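Local coordinates for protein peroxiredoxin 5 (Alvinella pompejana, PDB 2XHF) that probably reduces hydrogen peroxide and organic hydroperoxides, as an antioxidant enzyme of the peroxiredoxin family with a thioredoxin-type fold, at residues F48-A53 with C82-D87; E113-L118 with N131-Y136. One frame throughout, in Å; residues are numbered along the deposited sequence.

Contact 1 of 2, residues F48-A53 with C82-D87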
# COMPACT_ATOMS: atom_id res chain seq x y z
N PHE A 48 14.82 -8.81 6.84
CA PHE A 48 15.20 -8.13 5.61
C PHE A 48 14.10 -7.18 5.19
O PHE A 48 12.92 -7.35 5.57
CB PHE A 48 15.54 -9.12 4.47
CG PHE A 48 14.35 -9.85 3.89
CD1 PHE A 48 13.86 -10.99 4.49
CD2 PHE A 48 13.73 -9.39 2.74
CE1 PHE A 48 12.78 -11.66 3.97
CE2 PHE A 48 12.66 -10.06 2.22
CZ PHE A 48 12.18 -11.19 2.83
N SER A 49 14.49 -6.15 4.45
CA SER A 49 13.54 -5.13 4.02
C SER A 49 13.24 -5.16 2.52
O SER A 49 14.05 -5.62 1.72
CB SER A 49 14.07 -3.76 4.40
OG SER A 49 15.30 -3.53 3.72
N VAL A 50 12.08 -4.61 2.18
CA VAL A 50 11.78 -4.24 0.80
C VAL A 50 11.34 -2.79 0.78
O VAL A 50 10.91 -2.25 1.79
CB VAL A 50 10.71 -5.15 0.17
CG1 VAL A 50 11.21 -6.57 0.07
CG2 VAL A 50 9.37 -5.05 0.93
N VAL A 51 11.43 -2.16 -0.40
CA VAL A 51 11.03 -0.78 -0.56
C VAL A 51 9.52 -0.63 -0.38
O VAL A 51 9.03 0.35 0.16
CB VAL A 51 11.52 -0.24 -1.93
CG1 VAL A 51 11.01 1.19 -2.19
CG2 VAL A 51 13.05 -0.29 -1.96
N GLY A 52 8.77 -1.60 -0.86
CA GLY A 52 7.35 -1.59 -0.61
C GLY A 52 6.65 -2.78 -1.19
O GLY A 52 7.09 -3.36 -2.17
N ALA A 53 5.51 -3.12 -0.59
CA ALA A 53 4.63 -4.13 -1.14
C ALA A 53 4.28 -3.70 -2.57
O ALA A 53 3.94 -2.53 -2.82
CB ALA A 53 3.39 -4.21 -0.30
N CYS A 82 10.10 -10.05 6.86
CA CYS A 82 10.25 -9.02 5.85
C CYS A 82 9.57 -7.77 6.37
O CYS A 82 8.44 -7.84 6.82
CB CYS A 82 9.54 -9.46 4.58
SG CYS A 82 9.50 -8.24 3.25
N ILE A 83 10.26 -6.63 6.31
CA ILE A 83 9.73 -5.38 6.81
C ILE A 83 9.68 -4.34 5.69
O ILE A 83 10.60 -4.24 4.88
CB ILE A 83 10.54 -4.88 8.03
CG1 ILE A 83 9.86 -3.71 8.71
CG2 ILE A 83 11.98 -4.55 7.69
CD1 ILE A 83 10.28 -3.56 10.20
N ALA A 84 8.59 -3.58 5.66
CA ALA A 84 8.43 -2.51 4.70
C ALA A 84 7.63 -1.38 5.30
O ALA A 84 6.80 -1.60 6.19
CB ALA A 84 7.70 -3.03 3.48
N VAL A 85 7.82 -0.18 4.77
CA VAL A 85 7.04 0.97 5.17
C VAL A 85 5.77 0.92 4.31
O VAL A 85 5.73 1.42 3.17
CB VAL A 85 7.84 2.27 5.03
CG1 VAL A 85 7.00 3.47 5.44
CG2 VAL A 85 9.14 2.22 5.84
N ASN A 86 4.73 0.33 4.90
CA ASN A 86 3.40 0.14 4.31
C ASN A 86 2.43 -0.02 5.46
O ASN A 86 2.84 -0.37 6.59
CB ASN A 86 3.31 -1.13 3.47
CG ASN A 86 3.81 -0.94 2.05
OD1 ASN A 86 4.84 -1.48 1.69
ND2 ASN A 86 3.07 -0.19 1.24
N ASP A 87 1.15 0.16 5.18
CA ASP A 87 0.13 -0.21 6.14
C ASP A 87 -0.02 -1.73 6.14
O ASP A 87 0.31 -2.40 5.15
CB ASP A 87 -1.20 0.53 5.87
CG ASP A 87 -1.96 -0.03 4.67
OD1 ASP A 87 -2.10 0.69 3.64
OD2 ASP A 87 -2.44 -1.18 4.76
O HOH W 1 9.99 0.13 2.82
O HOH W 2 4.13 -0.00 -1.62
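Phe-48 lays its ring against Cys-82 where strands 44-49 and 79-84 run parallel in the central sheet of the thioredoxin-type fold; the connection between them, which includes helices 62-67 and 69-74, makes the pair a beta-alpha-beta crossover. Cys-82 CB stands over one face, 4.0 Å from the Phe-48 ring centroid and 29° off the normal. With SG anti to the backbone N (chi1 175°), the sulfur sits obliquely to the ring and also packs 3.9 Å from Val-50 CG2. That methyl reaches on to Ala-84 CB at 3.7 Å, so an apolar row follows one side of the paired strands, with Tyr-65 stacked on Phe-48 and Trp-94 of helix 88-98 beside Val-50. Between the backbones, Ile-83 N bonds to Phe-48 O at 2.9 Å and Val-50 N to Ile-83 O at 3.1 Å. Beyond the strands, side-chain amide replaces backbone: Ala-53 N gives a nearly straight bond (168°) to Asn-86 OD1, 2.9 Å long, coming in tilted from the plane of the amide. The other branch of the same amide, Asn-86 ND2, donates at 3.1 Å to water 2, which in turn donates to Ala-53 O at 2.8 Å.

Contact 2 of 2, residues E113-L118 with N131-Y136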
# COMPACT_ATOMS: atom_id res chain seq x y z
N GLU A 113 8.85 4.29 11.56
CA GLU A 113 9.59 4.53 12.78
C GLU A 113 10.82 3.63 12.91
O GLU A 113 11.89 4.08 13.33
CB GLU A 113 8.69 4.37 14.01
CG GLU A 113 9.36 4.78 15.29
CD GLU A 113 8.46 4.70 16.49
OE1 GLU A 113 7.37 4.09 16.40
OE2 GLU A 113 8.84 5.26 17.54
N PHE A 114 10.68 2.35 12.57
CA PHE A 114 11.80 1.42 12.67
C PHE A 114 12.88 1.80 11.69
O PHE A 114 14.07 1.83 12.02
CB PHE A 114 11.35 -0.02 12.45
CG PHE A 114 12.46 -1.03 12.60
CD1 PHE A 114 12.86 -1.45 13.85
CD2 PHE A 114 13.09 -1.57 11.50
CE1 PHE A 114 13.87 -2.38 14.00
CE2 PHE A 114 14.10 -2.49 11.63
CZ PHE A 114 14.49 -2.92 12.88
N THR A 115 12.45 2.10 10.47
CA THR A 115 13.35 2.49 9.41
C THR A 115 14.15 3.75 9.78
O THR A 115 15.37 3.82 9.60
CB THR A 115 12.54 2.71 8.13
OG1 THR A 115 11.98 1.46 7.70
CG2 THR A 115 13.38 3.30 6.99
N ARG A 116 13.47 4.75 10.35
CA ARG A 116 14.17 5.95 10.77
C ARG A 116 15.14 5.65 11.91
O ARG A 116 16.25 6.18 11.94
CB ARG A 116 13.19 7.04 11.18
CG ARG A 116 12.61 7.78 9.99
CD ARG A 116 11.83 9.02 10.40
NE ARG A 116 10.75 8.69 11.33
CZ ARG A 116 9.55 8.26 10.98
NH1 ARG A 116 9.23 8.12 9.69
NH2 ARG A 116 8.65 7.98 11.91
N ALA A 117 14.72 4.81 12.86
CA ALA A 117 15.54 4.51 14.02
C ALA A 117 16.79 3.76 13.56
O ALA A 117 17.88 3.95 14.11
CB ALA A 117 14.75 3.70 15.02
N LEU A 118 16.63 2.93 12.55
CA LEU A 118 17.72 2.12 12.04
C LEU A 118 18.64 2.95 11.14
O LEU A 118 19.78 2.57 10.88
CB LEU A 118 17.15 0.91 11.27
CG LEU A 118 18.07 -0.29 11.10
CD1 LEU A 118 18.51 -0.89 12.44
CD2 LEU A 118 17.40 -1.34 10.24
N ASN A 131 8.86 8.30 2.43
CA ASN A 131 10.18 7.71 2.49
C ASN A 131 10.07 6.27 2.92
O ASN A 131 9.47 5.95 3.94
CB ASN A 131 11.07 8.48 3.46
CG ASN A 131 11.45 9.83 2.93
OD1 ASN A 131 11.21 10.15 1.77
ND2 ASN A 131 12.08 10.63 3.78
N ARG A 132 10.64 5.40 2.11
CA ARG A 132 10.58 3.98 2.35
C ARG A 132 11.93 3.56 2.91
O ARG A 132 12.77 4.39 3.21
CB ARG A 132 10.27 3.25 1.06
CG ARG A 132 8.95 3.70 0.42
CD ARG A 132 7.74 3.39 1.31
NE ARG A 132 6.47 3.73 0.66
CZ ARG A 132 5.78 2.94 -0.15
NH1 ARG A 132 6.18 1.69 -0.38
NH2 ARG A 132 4.66 3.36 -0.70
N SER A 133 12.12 2.27 3.06
CA SER A 133 13.39 1.76 3.55
C SER A 133 14.30 1.37 2.41
O SER A 133 13.84 0.80 1.42
CB SER A 133 13.15 0.52 4.39
OG SER A 133 14.36 0.06 5.00
N ARG A 134 15.59 1.60 2.60
CA ARG A 134 16.61 0.98 1.77
C ARG A 134 16.60 -0.51 2.04
O ARG A 134 16.10 -0.94 3.09
CB ARG A 134 18.00 1.50 2.13
CG ARG A 134 18.17 2.99 1.89
CD ARG A 134 19.61 3.44 2.12
NE ARG A 134 19.65 4.89 2.30
CZ ARG A 134 19.70 5.78 1.31
NH1 ARG A 134 19.72 5.40 0.04
NH2 ARG A 134 19.73 7.08 1.60
N ARG A 135 17.18 -1.28 1.13
CA ARG A 135 17.24 -2.72 1.26
C ARG A 135 18.42 -3.16 2.12
O ARG A 135 19.57 -2.72 1.91
CB ARG A 135 17.32 -3.39 -0.11
CG ARG A 135 16.08 -3.20 -0.98
CD ARG A 135 16.16 -4.04 -2.23
NE ARG A 135 16.92 -3.37 -3.27
CZ ARG A 135 16.39 -2.60 -4.21
NH1 ARG A 135 15.08 -2.40 -4.27
NH2 ARG A 135 17.17 -2.02 -5.12
N TYR A 136 18.13 -4.00 3.11
CA TYR A 136 19.15 -4.66 3.91
C TYR A 136 18.69 -6.07 4.28
O TYR A 136 17.52 -6.43 4.13
CB TYR A 136 19.47 -3.86 5.18
CG TYR A 136 18.25 -3.61 6.04
CD1 TYR A 136 17.76 -4.59 6.88
CD2 TYR A 136 17.57 -2.40 5.98
CE1 TYR A 136 16.64 -4.38 7.65
CE2 TYR A 136 16.43 -2.19 6.75
CZ TYR A 136 15.98 -3.18 7.58
OH TYR A 136 14.86 -2.97 8.34
O HOH W 3 13.66 -0.64 7.45
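Tyr-136 points its phenol at helix 113-118 and touches Phe-114 and Leu-118 with its far end, while the OG1 and CG2 branches of Thr-115 both meet Ser-133 CB. The contact joins this helix to the loop that leads into strand 136-141. From Tyr-136 CB the chain turns CG between the backbone N and the carbonyl carbon (chi1 57°), which carries the ring toward the helix. The outer half of the ring then meets Leu-118, tip to tip: CD2 of that leucine lies 3.7 Å from Tyr-136 CE2 and 3.5 Å from Tyr-136 CZ. At the very tip, Tyr-136 OH comes to the edge of the Phe-114 ring, in its plane, 3.4 Å from Phe-114 CE2. The same hydroxyl is 2.8 Å from water 3, which lies in the plane of the tyrosine ring. Water 3 spends its own hydrogens on Thr-115 OG1 at 2.7 Å and on Ser-133 OG at 2.6 Å. Thr-115 OG1 has Asp-109 as a further partner, whose other carboxylate oxygen binds Phe-114 N. Ser-133 OG, anti to its backbone N, donates to a lone pair of Arg-134 O at 2.8 Å. An alanine in place of Ser-133 would probably leave water 3 short of one acceptor and Arg-134 O short of one donor, loosening the bridge to the helix. The two segments share no direct hydrogen bond: three buried hydroxyls are joined through one water, and the phenol combines this polar link at its oxygen with apolar contact round its ring, so that, between these two segments, the polar link runs through one water.

In the fold
Both contacts are buried, and neither is a surface patch. Contact 1 lies deeper, about 7 Å from the chain centre to its own centre against about 10 Å for contact 2, and buries 390 Å² against 197 Å². It pairs two neighbouring strands by direct backbone bonds; contact 2 sets a helix against a loop, with water doing the polar work. They touch at Ser-49, whose OG probably bonds to both Arg-134 O and Tyr-136 N, tying the loop to the C-terminal end of strand 44-49. The dimer links them again: Asp-87 of 82-87 forms a salt bridge with Arg-132 of the second subunit.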